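Local coordinates for protein vaginolysin (Gardnerella vaginalis, PDB 5IMY) that probably acts as a secreted cholesterol-dependent cytolysin, a toxin that binds cholesterol in host membranes and breaks the cells open, at residues 393-398 with 441-446; 381-386 with 469-474; 95-100 with 252-257. All coordinates share one frame; numbering follows the deposited sequence.

Interaction 1 (393-398 with 441-446)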
loop_
_atom_site.group_PDB
_atom_site.type_symbol
_atom_site.label_atom_id
_atom_site.label_comp_id
_atom_site.label_asym_id
_atom_site.label_seq_id
_atom_site.Cartn_x
_atom_site.Cartn_y
_atom_site.Cartn_z
ATOM N N ARG A 393 35.743 9.659 -7.583
ATOM C CA ARG A 393 34.617 8.833 -7.990
ATOM C C ARG A 393 33.460 9.105 -7.040
ATOM O O ARG A 393 33.609 9.793 -6.031
ATOM C CB ARG A 393 34.985 7.343 -7.991
ATOM C CG ARG A 393 35.978 6.965 -9.075
ATOM C CD ARG A 393 36.120 5.460 -9.207
ATOM N NE ARG A 393 36.939 4.884 -8.146
ATOM C CZ ARG A 393 37.237 3.592 -8.053
ATOM N NH1 ARG A 393 36.780 2.735 -8.958
ATOM N NH2 ARG A 393 37.992 3.156 -7.053
ATOM N N TYR A 394 32.288 8.585 -7.374
ATOM C CA TYR A 394 31.128 8.713 -6.507
ATOM C C TYR A 394 30.474 7.353 -6.329
ATOM O O TYR A 394 30.466 6.522 -7.239
ATOM C CB TYR A 394 30.109 9.725 -7.064
ATOM C CG TYR A 394 30.545 11.172 -6.951
ATOM C CD1 TYR A 394 30.443 11.858 -5.745
ATOM C CD2 TYR A 394 31.048 11.857 -8.050
ATOM C CE1 TYR A 394 30.834 13.182 -5.639
ATOM C CE2 TYR A 394 31.443 13.180 -7.951
ATOM C CZ TYR A 394 31.336 13.836 -6.743
ATOM O OH TYR A 394 31.728 15.152 -6.642
ATOM N N TYR A 395 29.942 7.125 -5.132
ATOM C CA TYR A 395 29.178 5.918 -4.820
ATOM C C TYR A 395 27.926 6.356 -4.069
ATOM O O TYR A 395 27.988 6.684 -2.880
ATOM C CB TYR A 395 30.006 4.927 -4.011
ATOM C CG TYR A 395 31.196 4.383 -4.770
ATOM C CD1 TYR A 395 31.057 3.307 -5.635
ATOM C CD2 TYR A 395 32.453 4.952 -4.626
ATOM C CE1 TYR A 395 32.140 2.807 -6.333
ATOM C CE2 TYR A 395 33.541 4.460 -5.318
ATOM C CZ TYR A 395 33.379 3.389 -6.170
ATOM O OH TYR A 395 34.461 2.895 -6.863
ATOM N N ILE A 396 26.795 6.366 -4.769
ATOM C CA ILE A 396 25.541 6.883 -4.239
ATOM C C ILE A 396 24.480 5.800 -4.389
ATOM O O ILE A 396 24.255 5.296 -5.497
ATOM C CB ILE A 396 25.111 8.176 -4.955
ATOM C CG1 ILE A 396 26.133 9.284 -4.675
ATOM C CG2 ILE A 396 23.710 8.611 -4.519
ATOM C CD1 ILE A 396 25.926 10.548 -5.483
ATOM N N TYR A 397 23.832 5.447 -3.280
ATOM C CA TYR A 397 22.764 4.459 -3.271
ATOM C C TYR A 397 21.579 5.003 -2.485
ATOM O O TYR A 397 21.714 5.912 -1.662
ATOM C CB TYR A 397 23.219 3.131 -2.650
ATOM C CG TYR A 397 24.575 2.647 -3.117
ATOM C CD1 TYR A 397 24.684 1.682 -4.108
ATOM C CD2 TYR A 397 25.740 3.151 -2.559
ATOM C CE1 TYR A 397 25.920 1.234 -4.534
ATOM C CE2 TYR A 397 26.979 2.711 -2.978
ATOM C CZ TYR A 397 27.063 1.754 -3.964
ATOM O OH TYR A 397 28.298 1.317 -4.380
ATOM N N TRP A 398 20.409 4.427 -2.747
ATOM C CA TRP A 398 19.204 4.769 -2.005
ATOM C C TRP A 398 18.201 3.637 -2.174
ATOM O O TRP A 398 18.343 2.779 -3.048
ATOM C CB TRP A 398 18.617 6.106 -2.471
ATOM C CG TRP A 398 18.092 6.086 -3.872
ATOM C CD1 TRP A 398 16.816 5.810 -4.262
ATOM C CD2 TRP A 398 18.826 6.361 -5.071
ATOM N NE1 TRP A 398 16.708 5.895 -5.629
ATOM C CE2 TRP A 398 17.929 6.231 -6.149
ATOM C CE3 TRP A 398 20.157 6.702 -5.337
ATOM C CZ2 TRP A 398 18.317 6.429 -7.472
ATOM C CZ3 TRP A 398 20.541 6.898 -6.653
ATOM C CH2 TRP A 398 19.623 6.762 -7.703
ATOM N N ARG A 441 22.615 7.472 0.310
ATOM C CA ARG A 441 24.006 7.204 0.653
ATOM C C ARG A 441 24.914 7.940 -0.319
ATOM O O ARG A 441 24.585 8.070 -1.501
ATOM C CB ARG A 441 24.300 5.702 0.607
ATOM C CG ARG A 441 24.805 5.124 1.913
ATOM C CD ARG A 441 24.804 3.604 1.877
ATOM N NE ARG A 441 24.315 3.041 3.133
ATOM C CZ ARG A 441 25.077 2.776 4.189
ATOM N NH1 ARG A 441 26.381 3.015 4.159
ATOM N NH2 ARG A 441 24.530 2.265 5.285
ATOM N N ILE A 442 26.050 8.433 0.176
ATOM C CA ILE A 442 26.993 9.183 -0.655
ATOM C C ILE A 442 28.410 8.924 -0.157
ATOM O O ILE A 442 28.695 9.068 1.036
ATOM C CB ILE A 442 26.693 10.697 -0.653
ATOM C CG1 ILE A 442 25.265 10.972 -1.142
ATOM C CG2 ILE A 442 27.696 11.433 -1.539
ATOM C CD1 ILE A 442 24.833 12.419 -1.028
ATOM N N LYS A 443 29.300 8.551 -1.079
ATOM C CA LYS A 443 30.717 8.359 -0.793
ATOM C C LYS A 443 31.521 8.887 -1.976
ATOM O O LYS A 443 31.100 8.737 -3.127
ATOM C CB LYS A 443 31.035 6.875 -0.541
ATOM C CG LYS A 443 32.371 6.619 0.146
ATOM C CD LYS A 443 32.526 5.152 0.540
ATOM C CE LYS A 443 33.287 4.358 -0.512
ATOM N NZ LYS A 443 33.147 2.885 -0.321
ATOM N N LEU A 444 32.674 9.504 -1.695
ATOM C CA LEU A 444 33.439 10.214 -2.718
ATOM C C LEU A 444 34.750 9.521 -3.077
ATOM O O LEU A 444 34.926 9.122 -4.226
ATOM C CB LEU A 444 33.704 11.658 -2.258
ATOM C CG LEU A 444 34.569 12.543 -3.159
ATOM C CD1 LEU A 444 34.165 12.426 -4.607
ATOM C CD2 LEU A 444 34.479 13.994 -2.725
ATOM N N VAL A 445 35.682 9.391 -2.132
ATOM C CA VAL A 445 36.998 8.779 -2.345
ATOM C C VAL A 445 37.763 9.446 -3.490
ATOM O O VAL A 445 37.172 9.887 -4.482
ATOM C CB VAL A 445 36.890 7.249 -2.566
ATOM C CG1 VAL A 445 35.883 6.628 -1.601
ATOM C CG2 VAL A 445 36.571 6.854 -4.022
ATOM N N GLU A 446 39.091 9.514 -3.358
ATOM C CA GLU A 446 39.953 10.176 -4.329
ATOM C C GLU A 446 41.180 9.317 -4.601
ATOM O O GLU A 446 41.657 8.597 -3.719
ATOM C CB GLU A 446 40.403 11.558 -3.836
ATOM C CG GLU A 446 41.228 11.522 -2.547
ATOM C CD GLU A 446 42.438 12.436 -2.592
ATOM O OE1 GLU A 446 42.971 12.679 -3.697
ATOM O OE2 GLU A 446 42.860 12.910 -1.517
#
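Tyr395 and Lys443 pair antiparallel, the axes of their short strands 4.6 Å apart with chain directions 173° from each other, and Tyr395 N donates to Lys443 O at 2.8 Å while the return bond from Lys443 N to Tyr395 O is weak. Farther towards Arg393 the cross-chain bonding weakens, Arg393 N holding Val445 O only weakly at best.

Two apolar pairs carry much of the side-chain contact. Tyr394 and Leu444 lie side by side: methyl CD1 of Leu444 sits over one face of the Tyr394 ring, 3.9 Å from the centroid and 25° off the normal, displaced towards the rim so that CE1 of Tyr394 is its nearest ring atom at 3.6 Å. Leu444 has CG anti to the backbone N (chi1 176°), and its end returns towards Tyr394 although CB starts away from it. Further along, on one face of the sheet, CG1 of Ile396 meets CG1 of Ile442 at 4.0 Å, both chains pointing the same way.

This is a central strand pair of the four-stranded sheet in the C-terminal beta sandwich of the cytolysin, and the face bearing Ile396 and Ile442 packs on strand 363-389 of the other sheet, which Tyr394 also touches. By family resemblance, Glu446 begins the tryptophan-rich undecapeptide loop.

On the opposite face lies Tyr395, whose ring edge Val445 CG2 approaches at CE2, 4.1 Å away, the two side chains crossing at about a right angle. Lys443 NZ lies 5.3 Å from the Tyr395 centroid, at most a weak cation-pi attraction. Hydroxyl OH of Tyr395 stands 3.0 Å above the guanidinium plane of Arg393, over its centre, and Arg393 also makes a cation-pi contact with Trp455. Tyr397, on the same face as Tyr395, meets an aromatic side chain of another protein.

Interaction 2 (381-386 with 469-474)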
loop_
_atom_site.group_PDB
_atom_site.type_symbol
_atom_site.label_atom_id
_atom_site.label_comp_id
_atom_site.label_asym_id
_atom_site.label_seq_id
_atom_site.Cartn_x
_atom_site.Cartn_y
_atom_site.Cartn_z
ATOM N N TYR A 381 16.973 17.450 -4.955
ATOM C CA TYR A 381 18.109 17.582 -5.855
ATOM C C TYR A 381 19.415 17.404 -5.092
ATOM O O TYR A 381 19.553 17.878 -3.961
ATOM C CB TYR A 381 18.100 18.950 -6.555
ATOM C CG TYR A 381 16.880 19.194 -7.416
ATOM C CD1 TYR A 381 16.891 18.896 -8.771
ATOM C CD2 TYR A 381 15.715 19.724 -6.874
ATOM C CE1 TYR A 381 15.781 19.121 -9.563
ATOM C CE2 TYR A 381 14.598 19.949 -7.659
ATOM C CZ TYR A 381 14.637 19.643 -9.003
ATOM O OH TYR A 381 13.532 19.863 -9.793
ATOM N N LEU A 382 20.372 16.722 -5.723
ATOM C CA LEU A 382 21.724 16.559 -5.197
ATOM C C LEU A 382 22.709 17.122 -6.209
ATOM O O LEU A 382 22.712 16.703 -7.371
ATOM C CB LEU A 382 22.040 15.088 -4.913
ATOM C CG LEU A 382 23.516 14.768 -4.644
ATOM C CD1 LEU A 382 24.004 15.472 -3.390
ATOM C CD2 LEU A 382 23.740 13.270 -4.536
ATOM N N THR A 383 23.549 18.053 -5.767
ATOM C CA THR A 383 24.536 18.700 -6.621
ATOM C C THR A 383 25.936 18.292 -6.183
ATOM O O THR A 383 26.265 18.364 -4.995
ATOM C CB THR A 383 24.379 20.224 -6.568
ATOM O OG1 THR A 383 23.185 20.608 -7.263
ATOM C CG2 THR A 383 25.583 20.939 -7.194
ATOM N N LEU A 384 26.753 17.864 -7.140
ATOM C CA LEU A 384 28.140 17.493 -6.892
ATOM C C LEU A 384 29.054 18.472 -7.615
ATOM O O LEU A 384 28.912 18.680 -8.824
ATOM C CB LEU A 384 28.427 16.068 -7.372
ATOM C CG LEU A 384 27.386 14.988 -7.075
ATOM C CD1 LEU A 384 27.707 13.743 -7.885
ATOM C CD2 LEU A 384 27.330 14.662 -5.592
ATOM N N ASP A 385 29.988 19.070 -6.877
ATOM C CA ASP A 385 30.972 19.985 -7.451
ATOM C C ASP A 385 32.358 19.513 -7.031
ATOM O O ASP A 385 32.711 19.592 -5.850
ATOM C CB ASP A 385 30.722 21.425 -7.002
ATOM C CG ASP A 385 31.463 22.437 -7.856
ATOM O OD1 ASP A 385 31.659 22.170 -9.061
ATOM O OD2 ASP A 385 31.848 23.500 -7.324
ATOM N N HIS A 386 33.137 19.031 -7.996
ATOM C CA HIS A 386 34.468 18.478 -7.751
ATOM C C HIS A 386 35.504 19.407 -8.378
ATOM O O HIS A 386 35.697 19.400 -9.597
ATOM C CB HIS A 386 34.575 17.066 -8.318
ATOM C CG HIS A 386 35.982 16.571 -8.446
ATOM N ND1 HIS A 386 36.938 16.784 -7.475
ATOM C CD2 HIS A 386 36.596 15.872 -9.430
ATOM C CE1 HIS A 386 38.079 16.239 -7.856
ATOM N NE2 HIS A 386 37.898 15.678 -9.038
ATOM N N GLN A 469 17.414 20.634 -1.448
ATOM C CA GLN A 469 18.669 20.848 -2.155
ATOM C C GLN A 469 19.829 20.428 -1.267
ATOM O O GLN A 469 19.914 20.847 -0.108
ATOM C CB GLN A 469 18.829 22.317 -2.564
ATOM C CG GLN A 469 20.166 22.654 -3.225
ATOM C CD GLN A 469 20.244 22.185 -4.664
ATOM O OE1 GLN A 469 20.885 21.177 -4.970
ATOM N NE2 GLN A 469 19.597 22.920 -5.559
ATOM N N ARG A 470 20.716 19.607 -1.821
ATOM C CA ARG A 470 21.956 19.211 -1.171
ATOM C C ARG A 470 23.079 19.352 -2.185
ATOM O O ARG A 470 22.983 18.824 -3.297
ATOM C CB ARG A 470 21.869 17.771 -0.646
ATOM C CG ARG A 470 23.206 17.124 -0.263
ATOM C CD ARG A 470 23.287 16.805 1.219
ATOM N NE ARG A 470 22.094 16.121 1.709
ATOM C CZ ARG A 470 21.778 15.993 2.993
ATOM N NH1 ARG A 470 22.567 16.502 3.931
ATOM N NH2 ARG A 470 20.669 15.354 3.341
ATOM N N THR A 471 24.132 20.071 -1.808
ATOM C CA THR A 471 25.292 20.251 -2.668
ATOM C C THR A 471 26.553 19.965 -1.868
ATOM O O THR A 471 26.733 20.501 -0.770
ATOM C CB THR A 471 25.343 21.664 -3.272
ATOM O OG1 THR A 471 26.654 21.916 -3.793
ATOM C CG2 THR A 471 24.999 22.716 -2.243
ATOM N N ILE A 472 27.415 19.117 -2.422
ATOM C CA ILE A 472 28.630 18.659 -1.759
ATOM C C ILE A 472 29.803 19.083 -2.628
ATOM O O ILE A 472 30.010 18.531 -3.717
ATOM C CB ILE A 472 28.624 17.140 -1.540
ATOM C CG1 ILE A 472 27.308 16.703 -0.886
ATOM C CG2 ILE A 472 29.818 16.722 -0.683
ATOM C CD1 ILE A 472 27.152 15.204 -0.754
ATOM N N SER A 473 30.570 20.063 -2.155
ATOM C CA SER A 473 31.719 20.579 -2.885
ATOM C C SER A 473 33.008 20.047 -2.272
ATOM O O SER A 473 33.165 20.032 -1.048
ATOM C CB SER A 473 31.733 22.109 -2.871
ATOM O OG SER A 473 30.566 22.636 -3.478
ATOM N N ASN A 474 33.928 19.611 -3.131
ATOM C CA ASN A 474 35.220 19.098 -2.703
ATOM C C ASN A 474 36.320 19.776 -3.507
ATOM O O ASN A 474 36.173 19.996 -4.713
ATOM C CB ASN A 474 35.304 17.573 -2.869
ATOM C CG ASN A 474 35.002 17.120 -4.286
ATOM O OD1 ASN A 474 35.905 16.980 -5.108
ATOM N ND2 ASN A 474 33.729 16.885 -4.574
#
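Thr383 is gripped through both of its backbone polar atoms: N donates to Arg470 O at 2.6 Å, and O accepts from Ile472 N at 2.9 Å. Asp385 repeats the pattern two residues on, its N bonded to Ile472 O at 3.2 Å and its O to Asn474 N at 3.0 Å, while Tyr381 O takes Arg470 N. Such alternation, with Thr383 and Asp385 each bonding two residues of the partner strand, is the mark of a parallel beta pair, here inside the C-terminal sandwich.

The side chains add two bonds. Thr383 OG1 donates to Gln469 OE1 at 3.3 Å, joining two bridge pairs on the same face, Tyr381 with Gln469 and Thr383 with Thr471. At the other end, His386 ND1 donates to Asn474 OD1 at 2.6 Å; the donor lies in the amide carbonyl plane, but OD1 stands 27° out of the imidazole plane and the N-H angle is a bent 136°. Asn474 ND2 has a weak hydrogen bond with Tyr394 OH. Arg470 NH2 is weakly bonded to Pro465 O. Asp385 finds its carboxylate partners outside the pair, OD1 accepting from Asn428 ND2 and OD2 forming a salt bridge with Arg387.

Interaction 3 (95-100 with 252-257)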
loop_
_atom_site.group_PDB
_atom_site.type_symbol
_atom_site.label_atom_id
_atom_site.label_comp_id
_atom_site.label_asym_id
_atom_site.label_seq_id
_atom_site.Cartn_x
_atom_site.Cartn_y
_atom_site.Cartn_z
ATOM N N PHE A 95 -41.499 10.619 24.828
ATOM C CA PHE A 95 -41.516 10.466 23.381
ATOM C C PHE A 95 -41.826 9.019 23.032
ATOM O O PHE A 95 -41.831 8.131 23.888
ATOM C CB PHE A 95 -40.175 10.844 22.736
ATOM C CG PHE A 95 -39.593 12.134 23.226
ATOM C CD1 PHE A 95 -40.373 13.269 23.351
ATOM C CD2 PHE A 95 -38.250 12.208 23.551
ATOM C CE1 PHE A 95 -39.822 14.455 23.798
ATOM C CE2 PHE A 95 -37.695 13.386 23.999
ATOM C CZ PHE A 95 -38.481 14.511 24.123
ATOM N N ARG A 96 -42.080 8.792 21.748
ATOM C CA ARG A 96 -42.040 7.456 21.177
ATOM C C ARG A 96 -40.673 7.221 20.554
ATOM O O ARG A 96 -40.112 8.108 19.904
ATOM C CB ARG A 96 -43.129 7.281 20.118
ATOM C CG ARG A 96 -44.534 7.276 20.676
ATOM C CD ARG A 96 -45.568 7.484 19.586
ATOM N NE ARG A 96 -46.841 7.922 20.152
ATOM C CZ ARG A 96 -47.267 9.182 20.188
ATOM N NH1 ARG A 96 -46.534 10.164 19.675
ATOM N NH2 ARG A 96 -48.441 9.463 20.737
ATOM N N ALA A 97 -40.131 6.024 20.767
ATOM C CA ALA A 97 -38.900 5.612 20.100
ATOM C C ALA A 97 -39.255 5.303 18.649
ATOM O O ALA A 97 -39.394 4.150 18.235
ATOM C CB ALA A 97 -38.275 4.414 20.804
ATOM N N ASP A 98 -39.412 6.365 17.867
ATOM C CA ASP A 98 -39.940 6.259 16.512
ATOM C C ASP A 98 -38.997 6.979 15.551
ATOM O O ASP A 98 -37.834 7.267 15.863
ATOM C CB ASP A 98 -41.365 6.824 16.453
ATOM C CG ASP A 98 -41.396 8.335 16.569
ATOM O OD1 ASP A 98 -40.589 8.890 17.345
ATOM O OD2 ASP A 98 -42.220 8.970 15.879
ATOM N N LYS A 99 -39.504 7.287 14.354
ATOM C CA LYS A 99 -38.681 7.929 13.333
ATOM C C LYS A 99 -38.360 9.371 13.703
ATOM O O LYS A 99 -37.262 9.861 13.414
ATOM C CB LYS A 99 -39.391 7.875 11.980
ATOM C CG LYS A 99 -38.480 8.150 10.796
ATOM C CD LYS A 99 -39.262 8.659 9.596
ATOM C CE LYS A 99 -38.368 8.841 8.378
ATOM N NZ LYS A 99 -37.741 10.194 8.317
ATOM N N ASN A 100 -39.304 10.069 14.336
ATOM C CA ASN A 100 -39.072 11.460 14.706
ATOM C C ASN A 100 -37.888 11.583 15.656
ATOM O O ASN A 100 -37.002 12.422 15.458
ATOM C CB ASN A 100 -40.334 12.051 15.334
ATOM C CG ASN A 100 -41.407 12.362 14.307
ATOM O OD1 ASN A 100 -41.108 12.676 13.154
ATOM N ND2 ASN A 100 -42.665 12.277 14.723
ATOM N N PRO A 252 -42.221 2.038 21.373
ATOM C CA PRO A 252 -42.262 2.022 22.839
ATOM C C PRO A 252 -42.050 3.412 23.410
ATOM O O PRO A 252 -41.605 4.325 22.699
ATOM C CB PRO A 252 -41.106 1.083 23.221
ATOM C CG PRO A 252 -40.735 0.369 21.963
ATOM C CD PRO A 252 -41.057 1.303 20.852
ATOM N N PRO A 253 -42.359 3.611 24.688
ATOM C CA PRO A 253 -42.152 4.918 25.315
ATOM C C PRO A 253 -40.768 5.088 25.921
ATOM O O PRO A 253 -40.157 4.153 26.441
ATOM C CB PRO A 253 -43.228 4.940 26.410
ATOM C CG PRO A 253 -43.401 3.512 26.780
ATOM C CD PRO A 253 -43.158 2.710 25.536
ATOM N N VAL A 254 -40.280 6.326 25.846
ATOM C CA VAL A 254 -39.026 6.728 26.468
ATOM C C VAL A 254 -39.259 8.050 27.184
ATOM O O VAL A 254 -40.221 8.772 26.908
ATOM C CB VAL A 254 -37.875 6.868 25.447
ATOM C CG1 VAL A 254 -37.697 5.580 24.667
ATOM C CG2 VAL A 254 -38.129 8.031 24.495
ATOM N N TYR A 255 -38.356 8.371 28.110
ATOM C CA TYR A 255 -38.409 9.648 28.804
ATOM C C TYR A 255 -37.015 10.251 28.883
ATOM O O TYR A 255 -36.013 9.540 28.999
ATOM C CB TYR A 255 -39.004 9.513 30.215
ATOM C CG TYR A 255 -38.175 8.703 31.190
ATOM C CD1 TYR A 255 -37.320 9.325 32.092
ATOM C CD2 TYR A 255 -38.263 7.319 31.218
ATOM C CE1 TYR A 255 -36.570 8.587 32.990
ATOM C CE2 TYR A 255 -37.517 6.574 32.113
ATOM C CZ TYR A 255 -36.675 7.212 32.995
ATOM O OH TYR A 255 -35.935 6.468 33.882
ATOM N N VAL A 256 -36.968 11.580 28.806
ATOM C CA VAL A 256 -35.718 12.322 28.912
ATOM C C VAL A 256 -35.203 12.195 30.339
ATOM O O VAL A 256 -35.671 12.895 31.243
ATOM C CB VAL A 256 -35.917 13.796 28.517
ATOM C CG1 VAL A 256 -34.592 14.552 28.570
ATOM C CG2 VAL A 256 -36.542 13.892 27.126
ATOM N N SER A 257 -34.238 11.297 30.552
ATOM C CA SER A 257 -33.738 11.065 31.904
ATOM C C SER A 257 -32.865 12.214 32.392
ATOM O O SER A 257 -32.825 12.483 33.597
ATOM C CB SER A 257 -32.966 9.747 31.963
ATOM O OG SER A 257 -32.532 9.345 30.677
#
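The Phe95 ring meets Val256 and Val254 obliquely, with CG2 of Val256 only 3.4 Å from its CE2 and 3.6 Å from its CZ, a tight approach in which the side chains of Phe95 and Val256 slant across one another. Pro106 and Leu108, from a loop, also touch the Phe95 side chain. The setting is an antiparallel beta ladder: the short strand 94-96 runs beside strand 253-261, within the large antiparallel sheet of the cytolysin's N-terminal part.

Phe95 and Val254 form a hydrogen-bonded pair, the N of each donating to the O of the other at 3.1 Å in both directions. Their side chains lie on one face of the sheet, where CB of Phe95 reaches CG2 of Val254 at 3.9 Å. Arg96 and Pro253 follow as a non-hydrogen-bonded pair, a position where the missing N-H of proline costs no bond to strand 94-96; there CA of Pro253 makes a C-H contact with Phe95 O.

Ala97 closes the ladder. Its N donates to Pro252 O at 3.0 Å, almost straight at 173°, and its CB packs against Val254 CG1 at 4.1 Å and about equally against Pro252 CD. The chain then leaves the sheet abruptly: Ala97 is the centre of an inverse gamma turn, with Asp98 N bonded weakly to Arg96 O, and Asp98 takes the N-cap position of helix 99-102, its OD2 accepting a weak, long capping bond from Asn100 N at 3.5 Å.

In the fold
Interactions 1 and 2 belong to one beta sandwich, their centres 12 Å apart, and they touch directly across its core. Leu382 CD2 lies 3.6 Å from Ile396 CD1, Leu384 CB 3.5 Å from Tyr394 OH, and Asn474 ND2 3.5 Å from Leu444 CD2. Strands 363-389 and 395-403 are consecutive, so the chain passes from the parallel pair of interaction 2 into the antiparallel pair of interaction 1 before returning with 469-474. Interaction 3 sits on the opposite side of the chain's centre, its centre 74 Å and 72 Å from those of interactions 1 and 2, with nearest atoms about 55 Å or more away; it closes earlier in the sequence.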